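Nicotinate-nucleotide pyrophosphorylase (Pyrococcus furiosus, PDB 2I14) probably transfers the phosphoribosyl group of phosphoribosyl pyrophosphate to nicotinate, with ATP hydrolysis, giving nicotinate mononucleotide for NAD biosynthesis. Local coordinates at residues K135-F140 / F292-A297. Sequence-based numbering, arbitrary orientation.
With PCP (1-alpha-pyrophosphoryl-2-alpha,3-alpha-dihydroxy-4-beta-cyclopentane-methanol-5-phosphate), chain I.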
loop_
_atom_site.group_PDB
_atom_site.type_symbol
_atom_site.label_atom_id
_atom_site.label_comp_id
_atom_site.label_asym_id
_atom_site.label_seq_id
_atom_site.Cartn_x
_atom_site.Cartn_y
_atom_site.Cartn_z
ATOM N N LYS A 135 -25.725 15.406 16.212
ATOM C CA LYS A 135 -26.416 14.825 17.344
ATOM C C LYS A 135 -25.719 15.298 18.630
ATOM O O LYS A 135 -24.719 16.008 18.588
ATOM C CB LYS A 135 -26.377 13.311 17.248
ATOM C CG LYS A 135 -27.416 12.737 16.300
ATOM C CD LYS A 135 -26.893 11.491 15.623
ATOM C CE LYS A 135 -27.997 10.522 15.298
ATOM N NZ LYS A 135 -28.508 9.958 16.564
ATOM N N PRO A 136 -26.255 14.939 19.801
ATOM C CA PRO A 136 -25.529 15.432 20.977
ATOM C C PRO A 136 -24.189 14.733 21.249
ATOM O O PRO A 136 -24.028 13.524 21.039
ATOM C CB PRO A 136 -26.551 15.252 22.111
ATOM C CG PRO A 136 -27.416 14.105 21.635
ATOM C CD PRO A 136 -27.586 14.414 20.172
ATOM N N VAL A 137 -23.230 15.518 21.730
ATOM C CA VAL A 137 -21.884 15.036 22.050
ATOM C C VAL A 137 -21.395 15.706 23.326
ATOM O O VAL A 137 -21.390 16.934 23.437
ATOM C CB VAL A 137 -20.884 15.380 20.920
ATOM C CG1 VAL A 137 -19.514 14.902 21.286
ATOM C CG2 VAL A 137 -21.325 14.754 19.625
ATOM N N TYR A 138 -20.950 14.905 24.277
ATOM C CA TYR A 138 -20.488 15.466 25.532
ATOM C C TYR A 138 -19.020 15.239 25.799
ATOM O O TYR A 138 -18.524 14.121 25.701
ATOM C CB TYR A 138 -21.325 14.907 26.693
ATOM C CG TYR A 138 -22.808 15.128 26.501
ATOM C CD1 TYR A 138 -23.649 14.095 26.078
ATOM C CD2 TYR A 138 -23.345 16.392 26.643
ATOM C CE1 TYR A 138 -24.978 14.333 25.796
ATOM C CE2 TYR A 138 -24.667 16.643 26.362
ATOM C CZ TYR A 138 -25.486 15.616 25.935
ATOM O OH TYR A 138 -26.806 15.902 25.628
ATOM N N SER A 139 -18.333 16.319 26.151
ATOM C CA SER A 139 -16.904 16.284 26.473
ATOM C C SER A 139 -16.673 15.491 27.767
ATOM O O SER A 139 -17.313 15.749 28.769
ATOM C CB SER A 139 -16.371 17.719 26.616
ATOM O OG SER A 139 -14.995 17.718 26.940
ATOM N N PHE A 140 -15.761 14.530 27.720
ATOM C CA PHE A 140 -15.443 13.673 28.856
ATOM C C PHE A 140 -13.938 13.531 29.033
ATOM O O PHE A 140 -13.477 12.849 29.952
ATOM C CB PHE A 140 -15.970 12.260 28.614
ATOM C CG PHE A 140 -17.453 12.109 28.745
ATOM C CD1 PHE A 140 -18.263 13.188 29.094
ATOM C CD2 PHE A 140 -18.042 10.851 28.554
ATOM C CE1 PHE A 140 -19.641 13.016 29.254
ATOM C CE2 PHE A 140 -19.403 10.666 28.709
ATOM C CZ PHE A 140 -20.213 11.747 29.060
ATOM N N PHE A 292 -23.317 10.888 21.995
ATOM C CA PHE A 292 -21.911 10.510 22.130
ATOM C C PHE A 292 -21.163 11.115 23.302
ATOM O O PHE A 292 -21.346 12.291 23.634
ATOM C CB PHE A 292 -21.136 10.889 20.875
ATOM C CG PHE A 292 -21.631 10.242 19.629
ATOM C CD1 PHE A 292 -22.596 10.854 18.859
ATOM C CD2 PHE A 292 -21.091 9.044 19.196
ATOM C CE1 PHE A 292 -23.017 10.290 17.663
ATOM C CE2 PHE A 292 -21.507 8.475 18.003
ATOM C CZ PHE A 292 -22.475 9.109 17.236
ATOM N N GLY A 293 -20.300 10.297 23.900
ATOM C CA GLY A 293 -19.454 10.728 25.003
ATOM C C GLY A 293 -18.020 10.654 24.483
ATOM O O GLY A 293 -17.452 9.563 24.327
ATOM N N VAL A 294 -17.414 11.795 24.193
ATOM C CA VAL A 294 -16.061 11.772 23.660
ATOM C C VAL A 294 -14.993 12.295 24.619
ATOM O O VAL A 294 -15.148 13.362 25.204
ATOM C CB VAL A 294 -15.978 12.569 22.335
ATOM C CG1 VAL A 294 -14.538 12.637 21.834
ATOM C CG2 VAL A 294 -16.842 11.913 21.302
ATOM N N GLY A 295 -13.902 11.540 24.754
ATOM C CA GLY A 295 -12.826 11.950 25.622
ATOM C C GLY A 295 -11.598 12.542 24.938
ATOM O O GLY A 295 -11.605 13.694 24.466
ATOM N N GLY A 296 -10.534 11.742 24.904
ATOM C CA GLY A 296 -9.262 12.149 24.328
ATOM C C GLY A 296 -9.209 12.792 22.959
ATOM O O GLY A 296 -8.440 13.727 22.771
ATOM N N ALA A 297 -10.008 12.303 22.011
ATOM C CA ALA A 297 -10.031 12.848 20.655
ATOM C C ALA A 297 -10.310 14.345 20.612
ATOM O O ALA A 297 -10.080 14.997 19.592
ATOM C CB ALA A 297 -11.053 12.121 19.834
HETATM C C1 PCP I . -14.007 6.788 29.811
HETATM C C2 PCP I . -13.751 8.252 30.232
HETATM C C3 PCP I . -14.915 9.046 29.590
HETATM C C4 PCP I . -15.197 8.323 28.254
HETATM C C5 PCP I . -14.882 6.909 28.605
HETATM C CP PCP I . -14.387 8.850 27.027
HETATM O O1 PCP I . -14.849 6.048 30.845
HETATM O O2 PCP I . -13.766 8.392 31.655
HETATM O O3 PCP I . -16.118 9.026 30.380
HETATM O OP PCP I . -12.923 8.757 27.145
HETATM P P PCP I . -11.942 8.382 25.894
HETATM O O1P PCP I . -10.803 9.324 25.947
HETATM O O2P PCP I . -12.758 8.541 24.649
HETATM O O3P PCP I . -11.500 6.977 26.133
HETATM P PA PCP I . -15.277 4.518 30.751
HETATM O O1A PCP I . -14.000 3.718 30.557
HETATM O O2A PCP I . -16.200 4.413 29.555
HETATM O O3A PCP I . -15.983 4.269 32.123
HETATM P PB PCP I . -15.804 4.735 33.590
HETATM O O1B PCP I . -16.689 3.984 34.527
HETATM O O2B PCP I . -16.144 6.133 33.760
HETATM O O3B PCP I . -14.394 4.556 34.044
#
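Phe140 lies across Gly293, and its backbone N is hydrogen-bonded to Val294 O. CE2 of Phe140 is 3.7 Å from CA of Gly293, an off-centre CH-pi contact with the ring. Tyr138 O lies above one face of this ring, offset toward the rim. Phe272 of strand 270-274 also touches Phe140. CG of Phe140 is anti to the carbonyl carbon (chi1 -74°), which places it 3.7 Å from O3 of the bound PCP. CD2 of Phe140 is also near O3. CB of Phe140 touches PCP C3. A CB on Gly293 would collide with the ring, and one on Gly295 with PCP OP. An alanine in place of Phe140 would probably open a gap between Gly293 and PCP, leaving the cyclopentane without its aromatic neighbour.

Four backbone hydrogen bonds, that of Phe140 N included, join the parallel strands 137-139 and 291-294. Phe292 N donates to Pro136 O, and Phe292 O accepts Tyr138 N at 2.7 Å. Tyr138 O then accepts Val294 N. These are the first and last strands of the TIM-barrel-like C-terminal domain of the quinolinate phosphoribosyltransferase family, brought side by side. Past strand 291-294 the chain turns into helix 296-299, with Gly295 at the N-cap. Gly296 N binds PCP O1P almost straight at 2.6 Å, while Gly295 N reaches O2P weakly. The phosphate thus sits at a helix N-terminus, which would probably favour its charge.

On the sheet face opposite Tyr138, Val137 CG1 meets Val294 CG2 at 4.0 Å, and Val137 CG2 meets Phe292 CB. Ile128 of helix 108-131 packs on both valines.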